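Local atomic coordinates of polyphenol oxidase, chloroplastic (Malus domestica, PDB entry 6ELV), a protein that catalyses, as the full enzyme, the oxidation of mono- and o-diphenols to o-diquinones and carries a C-terminal domain that binds calcium. Residues Thr15-Ser20 with Gly137-Glu142; Asp59-Phe64 with Ser89-His94; Lys63-Val68 with Thr81-Ser86; Asn69-Leu74 with Ser122-Leu127. All coordinates share one frame; numbering follows the deposited sequence.

Contact 1: residues Thr15-Ser20 with Gly137-Glu142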
loop_
_atom_site.group_PDB
_atom_site.type_symbol
_atom_site.label_atom_id
_atom_site.label_comp_id
_atom_site.label_asym_id
_atom_site.label_seq_id
_atom_site.Cartn_x
_atom_site.Cartn_y
_atom_site.Cartn_z
ATOM N N THR A 15 -9.242 -8.776 -4.547
ATOM C CA THR A 15 -9.178 -9.652 -5.707
ATOM C C THR A 15 -9.185 -8.891 -7.025
ATOM O O THR A 15 -9.155 -9.523 -8.085
ATOM C CB THR A 15 -10.355 -10.622 -5.675
ATOM O OG1 THR A 15 -11.572 -9.870 -5.596
ATOM C CG2 THR A 15 -10.246 -11.549 -4.473
ATOM N N GLU A 16 -9.249 -7.561 -7.001
ATOM C CA GLU A 16 -9.121 -6.820 -8.243
ATOM C C GLU A 16 -7.674 -6.615 -8.661
ATOM O O GLU A 16 -7.450 -6.179 -9.789
ATOM C CB GLU A 16 -9.863 -5.482 -8.193
ATOM C CG GLU A 16 -11.376 -5.584 -8.337
ATOM C CD GLU A 16 -12.059 -4.227 -8.267
ATOM O OE1 GLU A 16 -12.765 -3.965 -7.268
ATOM O OE2 GLU A 16 -11.884 -3.420 -9.207
ATOM N N PHE A 17 -6.701 -6.931 -7.804
ATOM C CA PHE A 17 -5.278 -6.882 -8.165
ATOM C C PHE A 17 -4.915 -8.187 -8.869
ATOM O O PHE A 17 -5.475 -9.221 -8.532
ATOM C CB PHE A 17 -4.406 -6.711 -6.912
ATOM C CG PHE A 17 -4.577 -5.384 -6.235
ATOM C CD1 PHE A 17 -5.592 -5.187 -5.313
ATOM C CD2 PHE A 17 -3.731 -4.334 -6.510
ATOM C CE1 PHE A 17 -5.767 -3.967 -4.703
ATOM C CE2 PHE A 17 -3.904 -3.109 -5.894
ATOM C CZ PHE A 17 -4.926 -2.926 -4.994
ATOM N N PRO A 18 -3.970 -8.159 -9.831
ATOM C CA PRO A 18 -3.204 -6.997 -10.297
ATOM C C PRO A 18 -4.045 -5.947 -11.003
ATOM O O PRO A 18 -5.038 -6.273 -11.663
ATOM C CB PRO A 18 -2.211 -7.604 -11.294
ATOM C CG PRO A 18 -2.098 -9.020 -10.899
ATOM C CD PRO A 18 -3.472 -9.404 -10.438
ATOM N N ILE A 19 -3.624 -4.693 -10.867
ATOM C CA ILE A 19 -4.307 -3.558 -11.471
ATOM C C ILE A 19 -3.279 -2.612 -12.066
ATOM O O ILE A 19 -2.143 -2.528 -11.599
ATOM C CB ILE A 19 -5.137 -2.725 -10.467
ATOM C CG1 ILE A 19 -4.252 -2.144 -9.371
ATOM C CG2 ILE A 19 -6.270 -3.492 -9.881
ATOM C CD1 ILE A 19 -4.597 -0.757 -9.033
ATOM N N SER A 20 -3.696 -1.882 -13.091
ATOM C CA SER A 20 -2.946 -0.740 -13.592
ATOM C C SER A 20 -3.326 0.485 -12.768
ATOM O O SER A 20 -4.514 0.795 -12.620
ATOM C CB SER A 20 -3.296 -0.493 -15.057
ATOM O OG SER A 20 -2.926 0.819 -15.438
ATOM N N GLY A 137 0.751 -5.564 -8.257
ATOM C CA GLY A 137 0.409 -6.974 -8.231
ATOM C C GLY A 137 -0.504 -7.386 -7.094
ATOM O O GLY A 137 -1.375 -8.239 -7.286
ATOM N N GLY A 138 -0.309 -6.811 -5.912
ATOM C CA GLY A 138 -1.121 -7.156 -4.750
ATOM C C GLY A 138 -0.679 -6.336 -3.559
ATOM O O GLY A 138 0.339 -5.641 -3.598
ATOM N N ILE A 139 -1.481 -6.401 -2.495
ATOM C CA ILE A 139 -1.201 -5.661 -1.267
ATOM C C ILE A 139 -1.553 -6.544 -0.073
ATOM O O ILE A 139 -2.631 -7.145 -0.037
ATOM C CB ILE A 139 -1.980 -4.325 -1.185
ATOM C CG1 ILE A 139 -1.804 -3.436 -2.424
ATOM C CG2 ILE A 139 -1.553 -3.540 0.027
ATOM C CD1 ILE A 139 -2.526 -2.091 -2.318
ATOM N N LYS A 140 -0.670 -6.591 0.923
ATOM C CA LYS A 140 -0.946 -7.337 2.138
ATOM C C LYS A 140 -0.207 -6.669 3.286
ATOM O O LYS A 140 0.649 -5.806 3.083
ATOM C CB LYS A 140 -0.517 -8.795 2.008
ATOM C CG LYS A 140 0.973 -8.967 1.829
ATOM C CD LYS A 140 1.361 -10.415 1.624
ATOM C CE LYS A 140 2.863 -10.544 1.423
ATOM N NZ LYS A 140 3.288 -11.963 1.403
ATOM N N ILE A 141 -0.547 -7.085 4.503
ATOM C CA ILE A 141 0.157 -6.667 5.709
ATOM C C ILE A 141 0.680 -7.913 6.401
ATOM O O ILE A 141 -0.042 -8.907 6.532
ATOM C CB ILE A 141 -0.741 -5.841 6.651
ATOM C CG1 ILE A 141 -1.225 -4.576 5.939
ATOM C CG2 ILE A 141 -0.008 -5.499 7.939
ATOM C CD1 ILE A 141 -2.342 -3.862 6.674
ATOM N N GLU A 142 1.934 -7.872 6.829
ATOM C CA GLU A 142 2.513 -9.038 7.478
ATOM C C GLU A 142 3.600 -8.613 8.453
ATOM O O GLU A 142 3.980 -7.448 8.540
ATOM C CB GLU A 142 3.024 -10.050 6.456
ATOM C CG GLU A 142 4.147 -9.540 5.608
ATOM C CD GLU A 142 4.534 -10.529 4.532
ATOM O OE1 GLU A 142 3.808 -11.531 4.341
ATOM O OE2 GLU A 142 5.568 -10.305 3.884
#
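Phe17 and Ile139 meet where the turn leading into strand 19-20 passes the classic beta bulge of strand 135-142, in which Gly137 and Gly138 both face Glu52 of strand 48-57. The two side chains cross obliquely: Ile139 CG1 lies over one face of the Phe17 ring, toward the CE2-CZ rim, and CD1 reaches past that rim, 3.7 Å from CZ. Ile19 CG2 lies over the opposite face. On Ile139, CG1 stands beside the backbone N and anti to the carbonyl carbon (chi1 -52°), with CD1 extended beyond it. The near end of the phenylalanine rests on the bulge itself, CB 3.4 Å from Gly137 O and 4.0 Å from Gly138 CA. An alanine at Phe17 would probably leave a gap beside the Ile139 arm and leave CD1 freer to turn, since the ring that it packs on would be gone. Thr27 of strand 25-30 touches both side chains, tying this surface patch to the other sheet. No hydrogen bond joins 15-20 to 137-142; pairing with strand 135-142 comes at Ile19, whose backbone bonds Ile136. The peptide before Pro18 is cis, and the proline ring lies beside Gly137, its CG 3.8 Å from Gly137 O.

Contact 2: residues Asp59-Phe64 with Ser89-His94; sequences DVAVKF and SVPHSH
Ser89 N donates a hydrogen bond to Val62 O over 2.8 Å, and Val62 N returns one to Ser89 O, making an antiparallel hydrogen-bonded pair at the last regular pairing of strands 62-70 and 82-89. Both bonds are nearly straight, 165° and 164° at the hydrogen. Val62 and Ser89 turn their side chains to the same face of the sheet, CB to CB 4.4 Å. Ala61 CA adds a CH...O contact to Ser89 O. Just beyond, water 1 joins the two segments, hydrogen-bonded to Ser89 OG at 2.6 Å and to Val60 O at 2.7 Å. Between this pair and the backbone bond of His92 with Arg58, Pro91 packs on 59-61: CD and CG of its ring meet Ala61 CB, CD at 3.7 Å, and its CB lies close to Asp59 O. The extended backbone through Val90 and Pro91 is braced from within by His92, whose ND1 donates to Val90 O at 2.9 Å. The acceptor lies in the imidazole plane, at the ring edge, and the bond is almost linear (176°). On the other side of the imidazole, NE2 is hydrogen-bonded to NH1 of Arg58. Val62 and Ser89 both pack on Phe56 of strand 48-57, in the second sheet, while Ala61 touches Phe131 of strand 122-131; the contact thus lies at the far end of the 62-70/82-89 hairpin, where the chain leaves for strand 99-107.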
loop_
_atom_site.group_PDB
_atom_site.type_symbol
_atom_site.label_atom_id
_atom_site.label_comp_id
_atom_site.label_asym_id
_atom_site.label_seq_id
_atom_site.Cartn_x
_atom_site.Cartn_y
_atom_site.Cartn_z
ATOM N N ASP A 59 12.479 2.564 -18.560
ATOM C CA ASP A 59 12.689 3.879 -19.162
ATOM C C ASP A 59 11.563 4.868 -18.874
ATOM O O ASP A 59 11.573 5.971 -19.431
ATOM C CB ASP A 59 12.983 3.782 -20.669
ATOM C CG ASP A 59 11.832 3.202 -21.479
ATOM O OD1 ASP A 59 10.698 3.090 -20.975
ATOM O OD2 ASP A 59 12.077 2.849 -22.649
ATOM N N VAL A 60 10.619 4.506 -18.009
ATOM C CA VAL A 60 9.520 5.378 -17.608
ATOM C C VAL A 60 9.745 5.737 -16.143
ATOM O O VAL A 60 9.792 4.848 -15.288
ATOM C CB VAL A 60 8.164 4.677 -17.796
ATOM C CG1 VAL A 60 7.028 5.517 -17.206
ATOM C CG2 VAL A 60 7.911 4.367 -19.270
ATOM N N ALA A 61 9.866 7.031 -15.837
ATOM C CA ALA A 61 9.911 7.446 -14.438
ATOM C C ALA A 61 8.588 7.093 -13.775
ATOM O O ALA A 61 7.516 7.332 -14.345
ATOM C CB ALA A 61 10.126 8.954 -14.334
ATOM N N VAL A 62 8.652 6.512 -12.581
ATOM C CA VAL A 62 7.451 6.101 -11.868
ATOM C C VAL A 62 7.477 6.683 -10.468
ATOM O O VAL A 62 8.505 6.636 -9.778
ATOM C CB VAL A 62 7.305 4.569 -11.825
ATOM C CG1 VAL A 62 6.164 4.157 -10.888
ATOM C CG2 VAL A 62 7.068 4.036 -13.217
ATOM N N LYS A 63 6.339 7.226 -10.045
ATOM C CA LYS A 63 6.150 7.590 -8.653
ATOM C C LYS A 63 4.697 7.379 -8.285
ATOM O O LYS A 63 3.798 7.812 -9.016
ATOM C CB LYS A 63 6.508 9.048 -8.407
ATOM C CG LYS A 63 6.322 9.468 -6.956
ATOM C CD LYS A 63 7.015 10.786 -6.703
ATOM C CE LYS A 63 7.331 10.990 -5.241
ATOM N NZ LYS A 63 6.142 11.443 -4.515
ATOM N N PHE A 64 4.475 6.741 -7.144
ATOM C CA PHE A 64 3.165 6.724 -6.523
ATOM C C PHE A 64 3.339 6.831 -5.018
ATOM O O PHE A 64 4.334 6.363 -4.454
ATOM C CB PHE A 64 2.298 5.517 -6.941
ATOM C CG PHE A 64 2.797 4.162 -6.485
ATOM C CD1 PHE A 64 2.496 3.668 -5.217
ATOM C CD2 PHE A 64 3.496 3.347 -7.364
ATOM C CE1 PHE A 64 2.916 2.413 -4.824
ATOM C CE2 PHE A 64 3.926 2.086 -6.983
ATOM C CZ PHE A 64 3.638 1.616 -5.709
ATOM N N SER A 89 10.873 5.251 -9.065
ATOM C CA SER A 89 11.919 4.741 -9.942
ATOM C C SER A 89 12.369 5.852 -10.878
ATOM O O SER A 89 11.540 6.545 -11.469
ATOM C CB SER A 89 11.416 3.556 -10.751
ATOM O OG SER A 89 12.453 3.031 -11.552
ATOM N N VAL A 90 13.683 6.010 -11.020
ATOM C CA VAL A 90 14.257 6.963 -11.973
ATOM C C VAL A 90 14.493 6.219 -13.283
ATOM O O VAL A 90 14.886 5.038 -13.272
ATOM C CB VAL A 90 15.509 7.670 -11.408
ATOM C CG1 VAL A 90 16.636 6.733 -11.279
ATOM C CG2 VAL A 90 15.951 8.870 -12.257
ATOM N N PRO A 91 14.226 6.849 -14.421
ATOM C CA PRO A 91 14.324 6.136 -15.697
ATOM C C PRO A 91 15.752 5.715 -15.989
ATOM O O PRO A 91 16.709 6.452 -15.731
ATOM C CB PRO A 91 13.816 7.155 -16.722
ATOM C CG PRO A 91 13.775 8.467 -16.015
ATOM C CD PRO A 91 13.692 8.211 -14.572
ATOM N N HIS A 92 15.886 4.511 -16.524
ATOM C CA HIS A 92 17.197 3.953 -16.806
ATOM C C HIS A 92 17.032 2.832 -17.811
ATOM O O HIS A 92 15.913 2.404 -18.124
ATOM C CB HIS A 92 17.864 3.435 -15.522
ATOM C CG HIS A 92 17.117 2.319 -14.854
ATOM N ND1 HIS A 92 16.039 2.541 -14.026
ATOM C CD2 HIS A 92 17.287 0.975 -14.893
ATOM C CE1 HIS A 92 15.582 1.384 -13.583
ATOM N NE2 HIS A 92 16.324 0.414 -14.083
ATOM N N SER A 93 18.167 2.355 -18.313
ATOM C CA SER A 93 18.152 1.144 -19.108
ATOM C C SER A 93 18.910 0.045 -18.385
ATOM O O SER A 93 19.696 0.287 -17.467
ATOM C CB SER A 93 18.702 1.363 -20.518
ATOM O OG SER A 93 20.065 1.675 -20.467
ATOM N N HIS A 94 18.603 -1.180 -18.783
ATOM C CA HIS A 94 19.188 -2.372 -18.199
ATOM C C HIS A 94 19.610 -3.285 -19.335
ATOM O O HIS A 94 18.872 -3.452 -20.309
ATOM C CB HIS A 94 18.131 -3.027 -17.320
ATOM C CG HIS A 94 18.548 -4.278 -16.614
ATOM N ND1 HIS A 94 18.884 -5.449 -17.265
ATOM C CD2 HIS A 94 18.570 -4.560 -15.290
ATOM C CE1 HIS A 94 19.123 -6.384 -16.356
ATOM N NE2 HIS A 94 18.935 -5.872 -15.153
HETATM O O HOH W 1 11.961 3.694 -14.064
#

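Contact 3: residues Lys63-Val68 with Thr81-Ser86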
loop_
_atom_site.group_PDB
_atom_site.type_symbol
_atom_site.label_atom_id
_atom_site.label_comp_id
_atom_site.label_asym_id
_atom_site.label_seq_id
_atom_site.Cartn_x
_atom_site.Cartn_y
_atom_site.Cartn_z
ATOM N N LYS A 63 6.339 7.226 -10.045
ATOM C CA LYS A 63 6.150 7.590 -8.653
ATOM C C LYS A 63 4.697 7.379 -8.285
ATOM O O LYS A 63 3.798 7.812 -9.016
ATOM C CB LYS A 63 6.508 9.048 -8.407
ATOM C CG LYS A 63 6.322 9.468 -6.956
ATOM C CD LYS A 63 7.015 10.786 -6.703
ATOM C CE LYS A 63 7.331 10.990 -5.241
ATOM N NZ LYS A 63 6.142 11.443 -4.515
ATOM N N PHE A 64 4.475 6.741 -7.144
ATOM C CA PHE A 64 3.165 6.724 -6.523
ATOM C C PHE A 64 3.339 6.831 -5.018
ATOM O O PHE A 64 4.334 6.363 -4.454
ATOM C CB PHE A 64 2.298 5.517 -6.941
ATOM C CG PHE A 64 2.797 4.162 -6.485
ATOM C CD1 PHE A 64 2.496 3.668 -5.217
ATOM C CD2 PHE A 64 3.496 3.347 -7.364
ATOM C CE1 PHE A 64 2.916 2.413 -4.824
ATOM C CE2 PHE A 64 3.926 2.086 -6.983
ATOM C CZ PHE A 64 3.638 1.616 -5.709
ATOM N N ASP A 65 2.358 7.454 -4.379
ATOM C CA ASP A 65 2.364 7.676 -2.946
ATOM C C ASP A 65 1.332 6.769 -2.284
ATOM O O ASP A 65 0.322 6.399 -2.890
ATOM C CB ASP A 65 2.101 9.147 -2.621
ATOM C CG ASP A 65 3.143 10.082 -3.225
ATOM O OD1 ASP A 65 4.299 9.664 -3.466
ATOM O OD2 ASP A 65 2.803 11.255 -3.445
ATOM N N VAL A 66 1.605 6.402 -1.037
ATOM C CA VAL A 66 0.788 5.450 -0.298
ATOM C C VAL A 66 0.297 6.109 0.979
ATOM O O VAL A 66 1.099 6.682 1.732
ATOM C CB VAL A 66 1.590 4.183 0.045
ATOM C CG1 VAL A 66 0.699 3.154 0.734
ATOM C CG2 VAL A 66 2.236 3.602 -1.206
ATOM N N TYR A 67 -1.009 6.009 1.222
ATOM C CA TYR A 67 -1.650 6.544 2.416
ATOM C C TYR A 67 -2.466 5.446 3.088
ATOM O O TYR A 67 -2.885 4.477 2.451
ATOM C CB TYR A 67 -2.576 7.729 2.082
ATOM C CG TYR A 67 -1.850 8.938 1.550
ATOM C CD1 TYR A 67 -1.354 8.967 0.249
ATOM C CD2 TYR A 67 -1.668 10.061 2.342
ATOM C CE1 TYR A 67 -0.693 10.078 -0.231
ATOM C CE2 TYR A 67 -1.009 11.175 1.864
ATOM C CZ TYR A 67 -0.509 11.171 0.582
ATOM O OH TYR A 67 0.152 12.279 0.098
ATOM N N VAL A 68 -2.723 5.621 4.380
ATOM C CA VAL A 68 -3.534 4.679 5.146
ATOM C C VAL A 68 -4.580 5.458 5.930
ATOM O O VAL A 68 -4.301 6.549 6.439
ATOM C CB VAL A 68 -2.638 3.846 6.095
ATOM C CG1 VAL A 68 -3.461 2.904 6.963
ATOM C CG2 VAL A 68 -1.631 3.045 5.294
ATOM N N THR A 81 -6.705 10.495 5.662
ATOM C CA THR A 81 -5.617 9.618 5.255
ATOM C C THR A 81 -4.269 10.161 5.700
ATOM O O THR A 81 -4.029 11.373 5.729
ATOM C CB THR A 81 -5.593 9.386 3.742
ATOM O OG1 THR A 81 -5.262 10.603 3.066
ATOM C CG2 THR A 81 -6.912 8.864 3.224
ATOM N N GLU A 82 -3.377 9.228 6.009
ATOM C CA GLU A 82 -2.067 9.510 6.575
ATOM C C GLU A 82 -0.997 8.927 5.668
ATOM O O GLU A 82 -1.038 7.735 5.353
ATOM C CB GLU A 82 -1.958 8.834 7.940
ATOM C CG GLU A 82 -0.705 9.171 8.674
ATOM C CD GLU A 82 -0.673 10.618 9.113
ATOM O OE1 GLU A 82 -1.756 11.213 9.320
ATOM O OE2 GLU A 82 0.446 11.163 9.230
ATOM N N PHE A 83 -0.023 9.755 5.299
ATOM C CA PHE A 83 1.044 9.331 4.407
ATOM C C PHE A 83 1.880 8.226 5.044
ATOM O O PHE A 83 2.356 8.355 6.178
ATOM C CB PHE A 83 1.928 10.536 4.090
ATOM C CG PHE A 83 3.125 10.201 3.252
ATOM C CD1 PHE A 83 2.988 9.892 1.901
ATOM C CD2 PHE A 83 4.396 10.184 3.799
ATOM C CE1 PHE A 83 4.097 9.577 1.117
ATOM C CE2 PHE A 83 5.507 9.867 3.001
ATOM C CZ PHE A 83 5.341 9.572 1.670
ATOM N N ALA A 84 2.105 7.157 4.280
ATOM C CA ALA A 84 2.908 6.021 4.724
ATOM C C ALA A 84 4.235 5.870 3.989
ATOM O O ALA A 84 5.174 5.290 4.560
ATOM C CB ALA A 84 2.117 4.718 4.576
ATOM N N GLY A 85 4.340 6.339 2.753
ATOM C CA GLY A 85 5.561 6.183 1.984
ATOM C C GLY A 85 5.268 6.302 0.506
ATOM O O GLY A 85 4.134 6.527 0.095
ATOM N N SER A 86 6.321 6.149 -0.288
ATOM C CA SER A 86 6.229 6.324 -1.732
ATOM C C SER A 86 7.112 5.311 -2.425
ATOM O O SER A 86 8.139 4.890 -1.887
ATOM C CB SER A 86 6.738 7.692 -2.196
ATOM O OG SER A 86 6.027 8.743 -1.590
#
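Tyr67 and Phe83 stack edge-to-face across the antiparallel hairpin of strands 62-70 and 82-89, which carries a classic beta bulge where Ala84 and Gly85 both face Val66. The close-packed side is that of Val66, Val68 and Ala84. Ala84 CB lies 4.2 Å from Val68 CG2 and also meets Val66 CG1, and the layer is closed by Leu106 of strand 99-107 and Leu111 of helix 109-115. At the bulge Val66 O accepts from Ala84 N at 2.8 Å and only weakly from Gly85 N, while Val66 N donates to Gly85 O. At its backbone angles a side chain on Gly85 would collide with the carbonyl oxygen of Ala84. Val68 and Glu82 exchange two further backbone bonds.

The other face carries the aromatic pair, with Phe83 exposed to solvent. Tyr67 CG, anti to the carbonyl carbon (chi1 -65°), sets the root of its ring 4.1 Å from Phe83 CA. Phe83 points its CD1 edge at one face of the Tyr67 ring, toward the rim, with planes at 70° and centroids 5.6 Å apart. Its own face lies over Gly85 N. On the same side of the sheet the buried Asp65 has its OD1 gripped by two donors: in the conformer described, Ser86 OG meets it from above the carboxylate plane, and Lys63 NZ forms a salt bridge. An alanine at Asp65 would probably leave the Lys63 ammonium without its charged mate and the Ser86 hydroxyl free to turn. Lys63 NZ reaches the syn lone pair of Asp65 OD1 at 2.8 Å.

Contact 4: residues Asn69-Leu74 with Ser122-Leu127. With CA (calcium ion), chain B.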
loop_
_atom_site.group_PDB
_atom_site.type_symbol
_atom_site.label_atom_id
_atom_site.label_comp_id
_atom_site.label_asym_id
_atom_site.label_seq_id
_atom_site.Cartn_x
_atom_site.Cartn_y
_atom_site.Cartn_z
ATOM N N ASN A 69 -5.775 4.883 6.067
ATOM C CA ASN A 69 -6.787 5.464 6.938
ATOM C C ASN A 69 -7.565 4.363 7.639
ATOM O O ASN A 69 -7.558 3.206 7.228
ATOM C CB ASN A 69 -7.735 6.466 6.230
ATOM C CG ASN A 69 -8.686 5.825 5.223
ATOM O OD1 ASN A 69 -8.390 5.767 4.028
ATOM N ND2 ASN A 69 -9.858 5.400 5.683
ATOM N N ASP A 70 -8.258 4.777 8.699
ATOM C CA ASP A 70 -9.094 3.893 9.497
ATOM C C ASP A 70 -10.255 3.392 8.642
ATOM O O ASP A 70 -10.966 4.184 8.008
ATOM C CB ASP A 70 -9.578 4.699 10.707
ATOM C CG ASP A 70 -10.332 3.876 11.728
ATOM O OD1 ASP A 70 -11.312 3.193 11.351
ATOM O OD2 ASP A 70 -9.982 3.957 12.931
ATOM N N VAL A 71 -10.443 2.068 8.635
ATOM C CA VAL A 71 -11.463 1.422 7.820
ATOM C C VAL A 71 -12.871 1.909 8.128
ATOM O O VAL A 71 -13.763 1.795 7.284
ATOM C CB VAL A 71 -11.332 -0.109 7.969
ATOM C CG1 VAL A 71 -11.739 -0.554 9.372
ATOM C CG2 VAL A 71 -12.119 -0.833 6.888
ATOM N N ASP A 72 -13.100 2.445 9.316
ATOM C CA ASP A 72 -14.424 2.896 9.710
ATOM C C ASP A 72 -14.710 4.345 9.327
ATOM O O ASP A 72 -15.826 4.829 9.555
ATOM C CB ASP A 72 -14.559 2.735 11.215
ATOM C CG ASP A 72 -14.275 1.314 11.673
ATOM O OD1 ASP A 72 -14.966 0.398 11.171
ATOM O OD2 ASP A 72 -13.363 1.105 12.508
ATOM N N ASP A 73 -13.745 5.055 8.757
ATOM C CA ASP A 73 -13.994 6.415 8.304
ATOM C C ASP A 73 -14.990 6.399 7.150
ATOM O O ASP A 73 -14.988 5.493 6.319
ATOM C CB ASP A 73 -12.724 7.034 7.725
ATOM C CG ASP A 73 -11.629 7.253 8.736
ATOM O OD1 ASP A 73 -11.842 7.108 9.960
ATOM O OD2 ASP A 73 -10.519 7.601 8.262
ATOM N N LEU A 74 -15.816 7.437 7.067
ATOM C CA LEU A 74 -16.729 7.582 5.925
ATOM C C LEU A 74 -15.987 7.916 4.631
ATOM O O LEU A 74 -15.305 8.943 4.567
ATOM C CB LEU A 74 -17.757 8.666 6.221
ATOM C CG LEU A 74 -18.752 8.268 7.310
ATOM C CD1 LEU A 74 -19.847 9.320 7.457
ATOM C CD2 LEU A 74 -19.348 6.886 7.009
ATOM N N SER A 122 -8.657 -4.359 10.022
ATOM C CA SER A 122 -8.245 -4.037 8.666
ATOM C C SER A 122 -8.053 -2.536 8.608
ATOM O O SER A 122 -8.459 -1.815 9.518
ATOM C CB SER A 122 -9.315 -4.448 7.661
ATOM O OG SER A 122 -10.542 -3.799 7.940
ATOM N N VAL A 123 -7.424 -2.073 7.523
ATOM C CA VAL A 123 -7.214 -0.655 7.254
ATOM C C VAL A 123 -7.520 -0.405 5.786
ATOM O O VAL A 123 -7.624 -1.334 4.986
ATOM C CB VAL A 123 -5.780 -0.195 7.595
ATOM C CG1 VAL A 123 -5.483 -0.423 9.072
ATOM C CG2 VAL A 123 -4.753 -0.914 6.703
ATOM N N VAL A 124 -7.643 0.871 5.427
ATOM C CA VAL A 124 -7.771 1.254 4.026
ATOM C C VAL A 124 -6.442 1.801 3.537
ATOM O O VAL A 124 -5.889 2.739 4.130
ATOM C CB VAL A 124 -8.891 2.284 3.824
ATOM C CG1 VAL A 124 -8.902 2.775 2.377
ATOM C CG2 VAL A 124 -10.238 1.672 4.193
ATOM N N VAL A 125 -5.944 1.234 2.443
ATOM C CA VAL A 125 -4.717 1.682 1.799
ATOM C C VAL A 125 -5.103 2.397 0.516
ATOM O O VAL A 125 -5.858 1.851 -0.299
ATOM C CB VAL A 125 -3.776 0.501 1.510
ATOM C CG1 VAL A 125 -2.528 0.972 0.765
ATOM C CG2 VAL A 125 -3.372 -0.170 2.833
ATOM N N THR A 126 -4.561 3.597 0.332
ATOM C CA THR A 126 -4.789 4.403 -0.857
ATOM C C THR A 126 -3.479 4.517 -1.624
ATOM O O THR A 126 -2.442 4.845 -1.036
ATOM C CB THR A 126 -5.299 5.795 -0.456
ATOM O OG1 THR A 126 -6.547 5.671 0.240
ATOM C CG2 THR A 126 -5.540 6.688 -1.661
ATOM N N LEU A 127 -3.537 4.258 -2.928
ATOM C CA LEU A 127 -2.394 4.405 -3.819
ATOM C C LEU A 127 -2.679 5.577 -4.747
ATOM O O LEU A 127 -3.722 5.605 -5.413
ATOM C CB LEU A 127 -2.169 3.129 -4.629
ATOM C CG LEU A 127 -2.006 1.834 -3.827
ATOM C CD1 LEU A 127 -1.720 0.694 -4.776
ATOM C CD2 LEU A 127 -0.904 1.959 -2.808
HETATM CA CA CA B . -11.593 2.229 13.673
HETATM O O HOH W 2 -5.977 5.391 2.817
HETATM O O HOH W 3 -8.593 0.785 10.340
HETATM O O HOH W 4 -13.026 1.676 15.605
HETATM O O HOH W 5 -10.319 2.824 15.635
#
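The calcium site of the domain is built on the turn that ends this strand pairing: Asp70 grips the ion with both carboxylate oxygens, OD1 and OD2 each at 2.5 Å, and Asp72 adds OD2 at 2.4 Å. Waters 4 and 5 and Asp120 also belong to the shell. Asp70 OD1 has a second task, accepting Asp72 N on its anti lone pair in an Asx turn, which is likely to hold the carboxylate in place relative to Asp72. A type I turn from Asp70 to Asp73 shapes the loop. Asp70 O takes Asp73 N on one face of its plane and Asn69 ND2, at 2.8 Å, on the opposite face.

Behind the turn, Asn69 and Val124 form an antiparallel hydrogen-bonded pair: Asn69 N donates to Val124 O, and Val124 N to Asn69 O at 3.0 Å. Their side chains lie side by side and point the same way, Asn69 OD1 3.5 Å from Val124 CG1. Asn69 CG sits between the backbone N and carbonyl carbon (chi1 69°), which places it against Val124 CB and CG1. Water 2 links Asn69 OD1, Val124 O and Thr126 OG1. Val71 crosses Val124 at about a right angle, its CG2 4.1 Å from Val124 CG2, and its CG1 packs on Ser122 O. Water 3 completes this end, accepting from Val71 N and donating to Ser122 O.

Strand 122-131 here runs between strands 62-70 and 25-30: Val124 also touches Ser26, whereas Val123 turns to Val68 and to Ile141 of the opposing sheet.

From the N terminus, contact 1 closes the longest loop, joining 15-20 to 137-142 near the C terminus; the other three are nested inside it. Strand 62-70 serves contacts 2, 3 and 4. Contacts 2 and 3 pair it with strand 82-89 and its exit, sharing Lys63 and Phe64: contact 3 closes the short hairpin loop of 12 residues, contact 2 a wider one of 24. Contact 4 closes 47 residues, pairing the strand's end with strand 122-131, and crosses both 2 and 3 along the chain. The centres of contacts 2 and 4 are 29 Å apart. Contacts 3 and 4 touch through Val66 and Leu127, and contact 1 reaches 4 through Ile139 on Leu127, joining the two sheets.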